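Local coordinates for protein jasmonate-induced oxygenase 2 (Arabidopsis thaliana, PDB 6LSV) that oxidises the stress hormone jasmonate to 12-hydroxyjasmonate, using iron, 2-oxoglutarate and molecular oxygen, at residues A[217-229]-A[280-292]. Numbering follows the deposited sequence.
Sequences RPELALGLSPHSD and KSVEHRVIVNSDK. With FE (Fe (III) ion), chain E; AKG (2-oxoglutaric acid), chain C; JAA ({(1R,2R)-3-oxo-2-[(2Z)-pent-2-en-1-yl]cyclopentyl}acetic acid), chain D.
Leu-224 and Val-286 touch through CB and CG2, 3.7 Å apart, at the apolar centre of an antiparallel strand pair in the double-stranded beta-helix (jelly-roll) core of a 2-oxoglutarate dioxygenase. The pair illustrates how one sheet face can build both a cosubstrate pocket and a metal site. Val-286 CG2 also packs on O4 of 2-oxoglutarate, while Leu-224, its CG anti to the backbone N (chi1 -164°), brings CD2 against both 2-oxoglutarate and the end of the pentenyl chain of jasmonate. A classic beta bulge sets Gly-223 and Leu-224 both against Val-286, and Val-288 CG1 lies 3.7 Å from Gly-223 CA. Away from the ligands, Leu-222 CD2 sits over one face of the Arg-285 guanidinium, whose NE is hydrogen-bonded to Gln-246 OE1.

Toward the polar edge, paired backbone bonds join His-227 and His-284, and their rings meet obliquely, planes 63° apart. With Asp-229 they form the HxD...H facial triad; ND1 of His-227 donates a hydrogen bond to Ser-225 O, which together with the iron bond at NE2 would set the ring's rotation. Asp-229 OD2 is held by Thr-234, and a water bridges Asp-229 N and Val-282 O. The iron lies 2.4 Å from His-227 NE2, 2.6 Å from His-284 NE2 and 2.5 Å from Asp-229 OD1.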
loop_
_atom_site.group_PDB
_atom_site.type_symbol
_atom_site.label_atom_id
_atom_site.label_comp_id
_atom_site.label_asym_id
_atom_site.label_seq_id
_atom_site.Cartn_x
_atom_site.Cartn_y
_atom_site.Cartn_z
ATOM N N ARG A 217 10.134 -5.725 -21.756
ATOM C CA ARG A 217 10.285 -7.150 -21.445
ATOM C C ARG A 217 9.721 -7.415 -20.055
ATOM O O ARG A 217 10.466 -7.636 -19.093
ATOM C CB ARG A 217 11.751 -7.581 -21.538
ATOM C CG ARG A 217 12.420 -7.285 -22.878
ATOM C CD ARG A 217 12.238 -8.427 -23.866
ATOM N NE ARG A 217 12.345 -9.727 -23.211
ATOM C CZ ARG A 217 13.443 -10.475 -23.211
ATOM N NH1 ARG A 217 14.535 -10.055 -23.835
ATOM N NH2 ARG A 217 13.451 -11.643 -22.586
ATOM N N PRO A 218 8.390 -7.422 -19.918
ATOM C CA PRO A 218 7.792 -7.507 -18.576
ATOM C C PRO A 218 7.988 -8.847 -17.896
ATOM O O PRO A 218 7.826 -8.923 -16.672
ATOM C CB PRO A 218 6.309 -7.233 -18.838
ATOM C CG PRO A 218 6.102 -7.708 -20.231
ATOM C CD PRO A 218 7.363 -7.361 -20.971
ATOM N N GLU A 219 8.324 -9.904 -18.634
ATOM C CA GLU A 219 8.601 -11.182 -17.989
ATOM C C GLU A 219 9.920 -11.178 -17.223
ATOM O O GLU A 219 10.207 -12.149 -16.513
ATOM C CB GLU A 219 8.592 -12.311 -19.024
ATOM C CG GLU A 219 9.925 -12.564 -19.707
ATOM C CD GLU A 219 10.181 -11.623 -20.870
ATOM O OE1 GLU A 219 9.353 -10.715 -21.108
ATOM O OE2 GLU A 219 11.216 -11.796 -21.548
ATOM N N LEU A 220 10.725 -10.121 -17.347
ATOM C CA LEU A 220 11.936 -9.962 -16.552
ATOM C C LEU A 220 11.784 -8.935 -15.443
ATOM O O LEU A 220 12.649 -8.861 -14.563
ATOM C CB LEU A 220 13.116 -9.539 -17.439
ATOM C CG LEU A 220 13.457 -10.338 -18.694
ATOM C CD1 LEU A 220 14.626 -9.681 -19.420
ATOM C CD2 LEU A 220 13.780 -11.777 -18.346
ATOM N N ALA A 221 10.721 -8.141 -15.467
ATOM C CA ALA A 221 10.597 -6.976 -14.612
ATOM C C ALA A 221 9.437 -7.153 -13.644
ATOM O O ALA A 221 8.598 -8.046 -13.787
ATOM C CB ALA A 221 10.400 -5.705 -15.451
ATOM N N LEU A 222 9.408 -6.281 -12.641
ATOM C CA LEU A 222 8.308 -6.198 -11.696
ATOM C C LEU A 222 7.956 -4.731 -11.519
ATOM O O LEU A 222 8.848 -3.897 -11.335
ATOM C CB LEU A 222 8.674 -6.824 -10.347
ATOM C CG LEU A 222 8.555 -8.345 -10.228
ATOM C CD1 LEU A 222 9.129 -8.819 -8.906
ATOM C CD2 LEU A 222 7.112 -8.786 -10.372
ATOM N N GLY A 223 6.663 -4.415 -11.605
ATOM C CA GLY A 223 6.236 -3.062 -11.301
ATOM C C GLY A 223 6.527 -2.687 -9.865
ATOM O O GLY A 223 6.869 -1.538 -9.573
ATOM N N LEU A 224 6.419 -3.655 -8.957
ATOM C CA LEU A 224 6.722 -3.449 -7.544
ATOM C C LEU A 224 7.097 -4.795 -6.942
ATOM O O LEU A 224 6.316 -5.749 -7.024
ATOM C CB LEU A 224 5.524 -2.837 -6.823
ATOM C CG LEU A 224 5.769 -2.211 -5.451
ATOM C CD1 LEU A 224 6.975 -1.285 -5.484
ATOM C CD2 LEU A 224 4.517 -1.471 -5.005
ATOM N N SER A 225 8.283 -4.873 -6.343
ATOM C CA SER A 225 8.797 -6.125 -5.807
ATOM C C SER A 225 8.016 -6.557 -4.562
ATOM O O SER A 225 7.309 -5.749 -3.954
ATOM C CB SER A 225 10.285 -5.981 -5.486
ATOM O OG SER A 225 11.045 -5.840 -6.671
ATOM N N PRO A 226 8.123 -7.834 -4.171
ATOM C CA PRO A 226 7.330 -8.327 -3.036
ATOM C C PRO A 226 7.546 -7.511 -1.771
ATOM O O PRO A 226 8.650 -7.038 -1.489
ATOM C CB PRO A 226 7.831 -9.765 -2.853
ATOM C CG PRO A 226 8.289 -10.166 -4.197
ATOM C CD PRO A 226 8.880 -8.928 -4.811
ATOM N N HIS A 227 6.468 -7.363 -1.004
ATOM C CA HIS A 227 6.491 -6.666 0.274
ATOM C C HIS A 227 5.125 -6.798 0.930
ATOM O O HIS A 227 4.115 -7.046 0.265
ATOM C CB HIS A 227 6.832 -5.183 0.114
ATOM C CG HIS A 227 5.715 -4.378 -0.472
ATOM N ND1 HIS A 227 5.268 -4.559 -1.763
ATOM C CD2 HIS A 227 4.943 -3.401 0.060
ATOM C CE1 HIS A 227 4.274 -3.724 -2.004
ATOM N NE2 HIS A 227 4.056 -3.011 -0.914
ATOM N N SER A 228 5.110 -6.628 2.246
ATOM C CA SER A 228 3.898 -6.299 2.975
ATOM C C SER A 228 3.964 -4.831 3.375
ATOM O O SER A 228 5.051 -4.267 3.548
ATOM C CB SER A 228 3.720 -7.185 4.213
ATOM O OG SER A 228 4.841 -7.113 5.074
ATOM N N ASP A 229 2.800 -4.210 3.500
ATOM C CA ASP A 229 2.756 -2.795 3.847
ATOM C C ASP A 229 3.172 -2.603 5.301
ATOM O O ASP A 229 2.678 -3.318 6.181
ATOM C CB ASP A 229 1.361 -2.232 3.610
ATOM C CG ASP A 229 0.990 -2.224 2.145
ATOM O OD1 ASP A 229 1.895 -2.015 1.312
ATOM O OD2 ASP A 229 -0.196 -2.442 1.823
ATOM N N LYS A 280 -2.704 -11.751 9.590
ATOM C CA LYS A 280 -1.464 -11.757 8.830
ATOM C C LYS A 280 -1.485 -10.629 7.812
ATOM O O LYS A 280 -2.520 -10.356 7.200
ATOM C CB LYS A 280 -1.258 -13.097 8.121
ATOM C CG LYS A 280 -1.117 -14.271 9.075
ATOM C CD LYS A 280 0.089 -14.095 9.991
ATOM C CE LYS A 280 0.300 -15.326 10.850
ATOM N NZ LYS A 280 -0.134 -16.565 10.146
ATOM N N SER A 281 -0.347 -9.964 7.639
ATOM C CA SER A 281 -0.236 -8.953 6.599
ATOM C C SER A 281 0.003 -9.635 5.257
ATOM O O SER A 281 0.864 -10.511 5.141
ATOM C CB SER A 281 0.887 -7.964 6.917
ATOM O OG SER A 281 2.152 -8.602 6.972
ATOM N N VAL A 282 -0.777 -9.244 4.248
ATOM C CA VAL A 282 -0.645 -9.843 2.925
ATOM C C VAL A 282 0.660 -9.394 2.277
ATOM O O VAL A 282 1.096 -8.244 2.430
ATOM C CB VAL A 282 -1.856 -9.483 2.045
ATOM C CG1 VAL A 282 -1.977 -7.967 1.879
ATOM C CG2 VAL A 282 -1.753 -10.169 0.689
ATOM N N GLU A 283 1.300 -10.312 1.563
ATOM C CA GLU A 283 2.464 -10.009 0.744
ATOM C C GLU A 283 2.019 -9.882 -0.708
ATOM O O GLU A 283 1.379 -10.793 -1.245
ATOM C CB GLU A 283 3.524 -11.101 0.890
ATOM C CG GLU A 283 4.808 -10.835 0.131
ATOM C CD GLU A 283 5.846 -11.921 0.353
ATOM O OE1 GLU A 283 5.481 -13.007 0.853
ATOM O OE2 GLU A 283 7.027 -11.690 0.024
ATOM N N HIS A 284 2.342 -8.756 -1.337
ATOM C CA HIS A 284 1.897 -8.521 -2.700
ATOM C C HIS A 284 3.036 -7.964 -3.542
ATOM O O HIS A 284 4.075 -7.531 -3.034
ATOM C CB HIS A 284 0.683 -7.582 -2.750
ATOM C CG HIS A 284 0.736 -6.466 -1.757
ATOM N ND1 HIS A 284 0.475 -6.650 -0.415
ATOM C CD2 HIS A 284 1.013 -5.149 -1.909
ATOM C CE1 HIS A 284 0.595 -5.496 0.216
ATOM N NE2 HIS A 284 0.921 -4.569 -0.666
ATOM N N ARG A 285 2.819 -8.001 -4.853
ATOM C CA ARG A 285 3.746 -7.488 -5.849
ATOM C C ARG A 285 2.931 -7.120 -7.079
ATOM O O ARG A 285 1.788 -7.558 -7.238
ATOM C CB ARG A 285 4.831 -8.515 -6.192
ATOM C CG ARG A 285 4.331 -9.641 -7.089
ATOM C CD ARG A 285 5.427 -10.633 -7.430
ATOM N NE ARG A 285 4.984 -11.578 -8.451
ATOM C CZ ARG A 285 5.690 -12.624 -8.870
ATOM N NH1 ARG A 285 6.889 -12.872 -8.361
ATOM N NH2 ARG A 285 5.196 -13.424 -9.806
ATOM N N VAL A 286 3.519 -6.307 -7.948
ATOM C CA VAL A 286 2.858 -5.871 -9.171
ATOM C C VAL A 286 3.677 -6.353 -10.357
ATOM O O VAL A 286 4.903 -6.194 -10.378
ATOM C CB VAL A 286 2.672 -4.341 -9.215
ATOM C CG1 VAL A 286 1.766 -3.951 -10.373
ATOM C CG2 VAL A 286 2.100 -3.832 -7.902
ATOM N N ILE A 287 3.004 -6.959 -11.327
ATOM C CA ILE A 287 3.615 -7.300 -12.594
ATOM C C ILE A 287 3.184 -6.256 -13.613
ATOM O O ILE A 287 2.158 -5.586 -13.461
ATOM C CB ILE A 287 3.248 -8.728 -13.062
ATOM C CG1 ILE A 287 1.746 -8.846 -13.313
ATOM C CG2 ILE A 287 3.709 -9.759 -12.043
ATOM C CD1 ILE A 287 1.302 -10.249 -13.685
ATOM N N VAL A 288 3.990 -6.100 -14.660
ATOM C CA VAL A 288 3.721 -5.110 -15.697
ATOM C C VAL A 288 3.547 -5.841 -17.021
ATOM O O VAL A 288 3.688 -7.068 -17.079
ATOM C CB VAL A 288 4.846 -4.057 -15.770
ATOM C CG1 VAL A 288 4.723 -3.070 -14.625
ATOM C CG2 VAL A 288 6.209 -4.729 -15.731
ATOM N N ASN A 289 3.212 -5.112 -18.084
ATOM C CA ASN A 289 3.182 -5.712 -19.411
ATOM C C ASN A 289 3.576 -4.676 -20.455
ATOM O O ASN A 289 3.729 -3.486 -20.164
ATOM C CB ASN A 289 1.819 -6.338 -19.738
ATOM C CG ASN A 289 0.658 -5.424 -19.429
ATOM O OD1 ASN A 289 0.731 -4.213 -19.623
ATOM N ND2 ASN A 289 -0.436 -6.008 -18.953
ATOM N N SER A 290 3.735 -5.156 -21.688
ATOM C CA SER A 290 4.309 -4.364 -22.764
ATOM C C SER A 290 3.302 -3.467 -23.460
ATOM O O SER A 290 3.711 -2.553 -24.185
ATOM C CB SER A 290 4.942 -5.290 -23.805
ATOM O OG SER A 290 3.978 -6.193 -24.323
ATOM N N ASP A 291 2.004 -3.698 -23.266
ATOM C CA ASP A 291 0.992 -3.115 -24.132
ATOM C C ASP A 291 0.104 -2.076 -23.468
ATOM O O ASP A 291 -0.500 -1.267 -24.180
ATOM C CB ASP A 291 0.110 -4.224 -24.724
ATOM C CG ASP A 291 0.938 -5.336 -25.345
ATOM O OD1 ASP A 291 1.863 -4.999 -26.117
ATOM O OD2 ASP A 291 0.680 -6.529 -25.065
ATOM N N LYS A 292 -0.007 -2.080 -22.142
ATOM C CA LYS A 292 -0.800 -1.062 -21.471
ATOM C C LYS A 292 -0.178 -0.758 -20.113
ATOM O O LYS A 292 0.660 -1.504 -19.598
ATOM C CB LYS A 292 -2.275 -1.487 -21.357
ATOM C CG LYS A 292 -3.249 -0.329 -21.060
ATOM C CD LYS A 292 -2.839 0.996 -21.735
ATOM C CE LYS A 292 -3.860 2.088 -21.450
ATOM N NZ LYS A 292 -4.459 1.934 -20.088
HETATM FE FE FE E . 1.821 -2.159 -1.133
HETATM C C1 AKG C . 1.024 -0.707 -3.160
HETATM O O1 AKG C . 0.535 -0.887 -2.017
HETATM O O2 AKG C . 1.778 0.286 -3.359
HETATM C C2 AKG C . 0.717 -1.709 -4.278
HETATM O O5 AKG C . 1.062 -2.835 -4.143
HETATM C C3 AKG C . -0.020 -1.302 -5.561
HETATM C C4 AKG C . -0.937 -2.447 -6.000
HETATM C C5 AKG C . -1.350 -2.292 -7.465
HETATM O O3 AKG C . -2.451 -2.744 -7.877
HETATM O O4 AKG C . -0.577 -1.710 -8.265
HETATM O O01 JAA D . 6.416 4.995 -0.630
HETATM O O02 JAA D . 4.926 5.156 5.553
HETATM O O03 JAA D . 7.086 5.288 5.763
HETATM C C04 JAA D . 6.047 4.793 2.722
HETATM C C05 JAA D . 6.358 3.976 1.351
HETATM C C06 JAA D . 7.060 5.968 2.687
HETATM C C07 JAA D . 7.517 6.045 1.386
HETATM C C08 JAA D . 6.676 4.930 0.525
HETATM C C09 JAA D . 5.077 3.185 0.836
HETATM C C10 JAA D . 6.256 3.994 3.887
HETATM C C11 JAA D . 5.025 1.795 1.473
HETATM C C12 JAA D . 6.079 4.861 5.138
HETATM C C13 JAA D . 4.824 0.707 0.754
HETATM C C14 JAA D . 4.638 0.780 -0.760
HETATM C C15 JAA D . 5.608 -0.185 -1.440
HETATM O O HOH W 1 -0.037 -5.713 3.680
#